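Local coordinates for 4-alpha-glucanotransferase (Corynebacterium glutamicum, PDB 5B68), which belongs to the amylomaltase family of enzymes, also called disproportionating enzymes, and combines a TIM-barrel domain with an N-terminal beta-sandwich domain, at residues V187-S192 with Y247-D252; G196-L201 with W361-Q366. All coordinates share one frame; numbering follows the deposited sequence.

Contact 1 of 2, residues V187-S192 with Y247-D252; sequences VRSTLS and YIRVED
The guanidinium group of R249 meets the tight turn S189-S192, with polar atoms along its edge and L191 over a face. S189 OG lies in the guanidinium plane, 3.2 Å from R249 NH2. Water 1, also in that plane, accepts from R249 NH1 at 2.9 Å, where the N-H points outward, and donates to S189 OG. R249 gets there on a side chain whose CG is anti to the backbone N (chi1 175°) and which bends at chi3. Its charge is balanced by salt bridges from NE to D197 and from NH2 to D200, and this pairing probably fixes the rotation of the group; D200 is also the partner of both serine hydroxyls.

The two segments belong to the loops that follow the first two strands of the TIM barrel, 177-182 and 215-218, so the contact joins successive beta-alpha loops beside the helix 198-209. Within the first loop the small serines serve the turn itself. S192 OG receives the amide N of S189 at 2.8 Å, a nearly straight bond (164°), while S189 OG accepts weakly from the amides of L191 and S192.

Apolar packing is confined to L191, which crosses the arginine side chain at about a right angle. Its CB sits over one guanidinium face, 3.7 Å from R249 NH1, and CD1 is a little farther from the same nitrogen. Water 2 shares this face, offset from CB. Leucine suits this place because its methylene can lie on the flat group while the N-H groups point outward in the plane.

Water 2, 2.9 Å from L191 O, donates to that carbonyl and more weakly to E251 OE1, tying the turn to the 3-10 segment 250-252.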
loop_
_atom_site.group_PDB
_atom_site.type_symbol
_atom_site.label_atom_id
_atom_site.label_comp_id
_atom_site.label_asym_id
_atom_site.label_seq_id
_atom_site.Cartn_x
_atom_site.Cartn_y
_atom_site.Cartn_z
ATOM N N VAL A 187 1.325 -5.178 -19.067
ATOM C CA VAL A 187 0.342 -5.113 -20.134
ATOM C C VAL A 187 0.728 -4.044 -21.130
ATOM O O VAL A 187 0.841 -2.891 -20.794
ATOM C CB VAL A 187 -1.052 -4.755 -19.598
ATOM C CG1 VAL A 187 -2.097 -4.888 -20.683
ATOM C CG2 VAL A 187 -1.401 -5.613 -18.421
ATOM N N ARG A 188 0.878 -4.449 -22.375
ATOM C CA ARG A 188 1.388 -3.588 -23.401
ATOM C C ARG A 188 0.346 -3.322 -24.477
ATOM O O ARG A 188 -0.499 -4.144 -24.755
ATOM C CB ARG A 188 2.614 -4.225 -24.051
ATOM C CG ARG A 188 3.889 -4.176 -23.231
ATOM C CD ARG A 188 3.998 -5.325 -22.249
ATOM N NE ARG A 188 4.068 -6.621 -22.896
ATOM C CZ ARG A 188 5.172 -7.189 -23.362
ATOM N NH1 ARG A 188 6.337 -6.575 -23.274
ATOM N NH2 ARG A 188 5.109 -8.372 -23.928
ATOM N N SER A 189 0.423 -2.132 -25.046
ATOM C CA SER A 189 -0.253 -1.769 -26.275
ATOM C C SER A 189 0.758 -1.836 -27.401
ATOM O O SER A 189 1.903 -2.136 -27.177
ATOM C CB SER A 189 -0.840 -0.368 -26.180
ATOM O OG SER A 189 0.161 0.615 -26.156
ATOM N N THR A 190 0.332 -1.544 -28.611
ATOM C CA THR A 190 1.266 -1.510 -29.728
ATOM C C THR A 190 2.342 -0.454 -29.515
ATOM O O THR A 190 3.466 -0.642 -29.907
ATOM C CB THR A 190 0.555 -1.245 -31.052
ATOM O OG1 THR A 190 -0.132 -0.008 -30.966
ATOM C CG2 THR A 190 -0.434 -2.309 -31.319
ATOM N N LEU A 191 1.953 0.674 -28.936
ATOM C CA LEU A 191 2.862 1.778 -28.690
ATOM C C LEU A 191 3.692 1.782 -27.382
ATOM O O LEU A 191 4.594 2.558 -27.270
ATOM C CB LEU A 191 2.127 3.103 -28.862
ATOM C CG LEU A 191 1.384 3.296 -30.184
ATOM C CD1 LEU A 191 0.490 4.516 -30.155
ATOM C CD2 LEU A 191 2.342 3.366 -31.355
ATOM N N SER A 192 3.399 0.925 -26.415
ATOM C CA SER A 192 4.181 0.878 -25.183
ATOM C C SER A 192 5.685 0.700 -25.500
ATOM O O SER A 192 6.062 -0.040 -26.426
ATOM C CB SER A 192 3.774 -0.271 -24.295
ATOM O OG SER A 192 2.348 -0.308 -24.121
ATOM N N TYR A 247 6.738 5.052 -15.848
ATOM C CA TYR A 247 5.428 4.915 -16.453
ATOM C C TYR A 247 5.005 6.068 -17.374
ATOM O O TYR A 247 3.996 5.975 -18.020
ATOM C CB TYR A 247 4.365 4.706 -15.377
ATOM C CG TYR A 247 4.472 3.420 -14.591
ATOM C CD1 TYR A 247 4.240 2.196 -15.187
ATOM C CD2 TYR A 247 4.772 3.436 -13.246
ATOM C CE1 TYR A 247 4.327 1.033 -14.470
ATOM C CE2 TYR A 247 4.858 2.284 -12.532
ATOM C CZ TYR A 247 4.636 1.079 -13.148
ATOM O OH TYR A 247 4.714 -0.054 -12.415
ATOM N N ILE A 248 5.774 7.146 -17.426
ATOM C CA ILE A 248 5.472 8.213 -18.291
ATOM C C ILE A 248 5.527 7.751 -19.755
ATOM O O ILE A 248 6.505 7.056 -20.154
ATOM C CB ILE A 248 6.476 9.351 -18.119
ATOM C CG1 ILE A 248 6.326 10.009 -16.720
ATOM C CG2 ILE A 248 6.269 10.386 -19.189
ATOM C CD1 ILE A 248 7.463 10.985 -16.421
ATOM N N ARG A 249 4.515 8.105 -20.538
ATOM C CA ARG A 249 4.602 7.931 -21.977
ATOM C C ARG A 249 5.072 9.242 -22.530
ATOM O O ARG A 249 4.357 10.216 -22.536
ATOM C CB ARG A 249 3.274 7.604 -22.628
ATOM C CG ARG A 249 3.414 7.567 -24.141
ATOM C CD ARG A 249 2.294 6.856 -24.860
ATOM N NE ARG A 249 2.211 5.440 -24.563
ATOM C CZ ARG A 249 1.374 4.633 -25.188
ATOM N NH1 ARG A 249 0.599 5.128 -26.127
ATOM N NH2 ARG A 249 1.299 3.359 -24.879
ATOM N N VAL A 250 6.285 9.242 -23.024
ATOM C CA VAL A 250 6.919 10.525 -23.328
ATOM C C VAL A 250 6.270 11.236 -24.465
ATOM O O VAL A 250 6.200 12.486 -24.509
ATOM C CB VAL A 250 8.465 10.365 -23.524
ATOM C CG1 VAL A 250 9.130 9.719 -22.314
ATOM C CG2 VAL A 250 8.802 9.616 -24.822
ATOM N N GLU A 251 5.793 10.448 -25.444
ATOM C CA GLU A 251 5.080 11.003 -26.598
ATOM C C GLU A 251 3.778 11.732 -26.258
ATOM O O GLU A 251 3.333 12.569 -27.034
ATOM C CB GLU A 251 4.827 9.941 -27.705
ATOM C CG GLU A 251 6.079 9.248 -28.242
ATOM C CD GLU A 251 6.452 7.971 -27.527
ATOM O OE1 GLU A 251 5.990 7.720 -26.341
ATOM O OE2 GLU A 251 7.220 7.202 -28.144
ATOM N N ASP A 252 3.187 11.460 -25.086
ATOM C CA ASP A 252 1.982 12.199 -24.662
ATOM C C ASP A 252 2.256 13.535 -23.967
ATOM O O ASP A 252 1.320 14.318 -23.696
ATOM C CB ASP A 252 1.166 11.313 -23.664
ATOM C CG ASP A 252 0.516 10.115 -24.318
ATOM O OD1 ASP A 252 0.532 9.997 -25.566
ATOM O OD2 ASP A 252 0.011 9.253 -23.582
HETATM O O HOH W 1 -1.363 3.251 -27.152
HETATM O O HOH W 2 4.590 5.419 -27.165
#

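Contact 2 of 2, residues G196-L201 with W361-Q366; sequences GDFNDL and WLCDEQ
F198 reaches from the first turn of helix 198-209 to C363 and Q366 on helix 349-376, a helix-to-helix packing contact of the TIM-barrel domain. The start of the phenylalanine's helix is closed by a capping box: at the N-cap, D197 OD1 accepts from D200 N at 3.0 Å, and D200 OD2 in turn accepts the amide of D197. Aspartate suits both positions, its short carboxylate just spanning the gap to an amide three residues away.

With CG anti to its carbonyl carbon and beside the backbone N (chi1 -60°), F198 sends its ring toward C363 and Q366, which stand one helical turn apart. C363 presents its sulfur to the ring edge, 78° off the ring normal, a sulfur-aromatic contact with SG 3.9 Å from F198 CE2. The backbone of the same cysteine also takes part, with O over one face and CA 3.8 Å from F198 CE2. Cysteine suits the place, since its small side chain probably leaves room for the ring to approach the backbone.

Q366 crosses F198 at about a right angle, its amide plane 86° from the ring plane. Its CB packs tightly against F198 CD2 at 3.4 Å, and the chain, extended beyond CG, runs alongside so that the amide ends at the ring edge. The carbonyl oxygen, hydrogen-bonded to the backbone N of R249, lies in the ring plane, with Q366 OE1 3.4 Å from F198 CD2.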
loop_
_atom_site.group_PDB
_atom_site.type_symbol
_atom_site.label_atom_id
_atom_site.label_comp_id
_atom_site.label_asym_id
_atom_site.label_seq_id
_atom_site.Cartn_x
_atom_site.Cartn_y
_atom_site.Cartn_z
ATOM N N GLY A 196 4.014 -1.533 -19.794
ATOM C CA GLY A 196 2.831 -0.641 -19.762
ATOM C C GLY A 196 3.148 0.691 -19.094
ATOM O O GLY A 196 4.032 0.745 -18.184
ATOM N N ASP A 197 2.430 1.699 -19.492
ATOM C CA ASP A 197 2.643 3.079 -19.062
ATOM C C ASP A 197 1.311 3.723 -18.727
ATOM O O ASP A 197 0.268 3.026 -18.723
ATOM C CB ASP A 197 3.475 3.823 -20.140
ATOM C CG ASP A 197 2.782 3.919 -21.508
ATOM O OD1 ASP A 197 1.540 4.086 -21.560
ATOM O OD2 ASP A 197 3.467 3.861 -22.560
ATOM N N PHE A 198 1.311 5.014 -18.392
ATOM C CA PHE A 198 0.031 5.668 -17.939
ATOM C C PHE A 198 -0.995 5.703 -19.070
ATOM O O PHE A 198 -2.205 5.736 -18.834
ATOM C CB PHE A 198 0.240 7.139 -17.427
ATOM C CG PHE A 198 1.185 7.235 -16.239
ATOM C CD1 PHE A 198 0.898 6.590 -15.058
ATOM C CD2 PHE A 198 2.288 8.063 -16.287
ATOM C CE1 PHE A 198 1.717 6.731 -13.945
ATOM C CE2 PHE A 198 3.108 8.221 -15.180
ATOM C CZ PHE A 198 2.848 7.506 -14.023
ATOM N N ASN A 199 -0.536 5.799 -20.325
ATOM C CA ASN A 199 -1.459 5.744 -21.426
ATOM C C ASN A 199 -2.156 4.423 -21.483
ATOM O O ASN A 199 -3.381 4.349 -21.571
ATOM C CB ASN A 199 -0.728 6.032 -22.756
ATOM C CG ASN A 199 -1.673 6.130 -23.935
ATOM O OD1 ASN A 199 -2.305 5.159 -24.313
ATOM N ND2 ASN A 199 -1.773 7.313 -24.514
ATOM N N ASP A 200 -1.346 3.373 -21.392
ATOM C CA ASP A 200 -1.884 2.032 -21.313
ATOM C C ASP A 200 -2.886 1.819 -20.185
ATOM O O ASP A 200 -3.856 1.083 -20.351
ATOM C CB ASP A 200 -0.801 0.961 -21.214
ATOM C CG ASP A 200 0.185 1.004 -22.387
ATOM O OD1 ASP A 200 -0.280 1.043 -23.508
ATOM O OD2 ASP A 200 1.431 0.938 -22.165
ATOM N N LEU A 201 -2.603 2.420 -19.037
ATOM C CA LEU A 201 -3.513 2.384 -17.868
ATOM C C LEU A 201 -4.895 2.880 -18.240
ATOM O O LEU A 201 -5.956 2.228 -17.976
ATOM C CB LEU A 201 -2.922 3.191 -16.706
ATOM C CG LEU A 201 -3.755 3.303 -15.424
ATOM C CD1 LEU A 201 -3.972 1.924 -14.874
ATOM C CD2 LEU A 201 -3.033 4.187 -14.437
ATOM N N TRP A 361 5.191 16.134 -11.775
ATOM C CA TRP A 361 4.076 16.877 -12.359
ATOM C C TRP A 361 3.523 16.098 -13.601
ATOM O O TRP A 361 2.288 15.947 -13.770
ATOM C CB TRP A 361 4.523 18.330 -12.755
ATOM C CG TRP A 361 3.526 19.082 -13.491
ATOM C CD1 TRP A 361 2.256 19.442 -13.091
ATOM C CD2 TRP A 361 3.690 19.644 -14.799
ATOM N NE1 TRP A 361 1.628 20.158 -14.051
ATOM C CE2 TRP A 361 2.507 20.349 -15.095
ATOM C CE3 TRP A 361 4.740 19.629 -15.735
ATOM C CZ2 TRP A 361 2.315 20.998 -16.325
ATOM C CZ3 TRP A 361 4.571 20.338 -16.912
ATOM C CH2 TRP A 361 3.356 20.954 -17.215
ATOM N N LEU A 362 4.433 15.520 -14.383
ATOM C CA LEU A 362 4.054 14.748 -15.550
ATOM C C LEU A 362 3.300 13.498 -15.081
ATOM O O LEU A 362 2.277 13.119 -15.727
ATOM C CB LEU A 362 5.280 14.294 -16.346
ATOM C CG LEU A 362 6.071 15.495 -16.979
ATOM C CD1 LEU A 362 7.234 14.847 -17.660
ATOM C CD2 LEU A 362 5.325 16.371 -17.943
ATOM N N CYS A 363 3.825 12.845 -14.055
ATOM C CA CYS A 363 3.156 11.622 -13.527
ATOM C C CYS A 363 1.750 12.031 -13.061
ATOM O O CYS A 363 0.742 11.331 -13.322
ATOM C CB CYS A 363 3.922 11.022 -12.375
ATOM S SG CYS A 363 5.431 10.196 -12.793
ATOM N N ASP A 364 1.646 13.168 -12.362
ATOM C CA ASP A 364 0.346 13.666 -11.902
ATOM C C ASP A 364 -0.638 13.851 -13.047
ATOM O O ASP A 364 -1.810 13.417 -12.973
ATOM C CB ASP A 364 0.503 14.988 -11.108
ATOM C CG ASP A 364 -0.836 15.547 -10.608
ATOM O OD1 ASP A 364 -1.250 15.141 -9.515
ATOM O OD2 ASP A 364 -1.513 16.300 -11.278
ATOM N N GLU A 365 -0.228 14.560 -14.089
ATOM C CA GLU A 365 -1.176 14.820 -15.147
ATOM C C GLU A 365 -1.497 13.554 -15.986
ATOM O O GLU A 365 -2.612 13.471 -16.491
ATOM C CB GLU A 365 -0.742 16.014 -16.028
ATOM C CG GLU A 365 0.423 15.757 -16.941
ATOM C CD GLU A 365 0.815 17.016 -17.792
ATOM O OE1 GLU A 365 1.844 16.983 -18.521
ATOM O OE2 GLU A 365 0.078 18.033 -17.702
ATOM N N GLN A 366 -0.550 12.634 -16.168
ATOM C CA GLN A 366 -0.842 11.438 -16.965
ATOM C C GLN A 366 -1.763 10.507 -16.198
ATOM O O GLN A 366 -2.653 9.887 -16.797
ATOM C CB GLN A 366 0.434 10.702 -17.398
ATOM C CG GLN A 366 1.138 11.579 -18.476
ATOM C CD GLN A 366 2.117 10.871 -19.375
ATOM O OE1 GLN A 366 2.315 9.651 -19.337
ATOM N NE2 GLN A 366 2.852 11.692 -20.137
#

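Both contacts are largely buried and their centres lie 9 Å apart, but contact 1 reaches the surface through L191 whereas every touching residue of contact 2 is buried. Contact 1 joins two barrel loops by charge, hydroxyls and water; contact 2 joins helices 198-209 and 349-376 by an aromatic ring, a sulfur and aliphatic carbon. They meet at the capping box of 196-201, whose two carboxylates also serve the arginine or the serine turn of contact 1. The segments alternate along the chain; 187-192 lies shortly before helix 198-209, while R249 ties 247-252 to both sides of contact 2, by its guanidinium to D197 and D200 and by its backbone N to Q366.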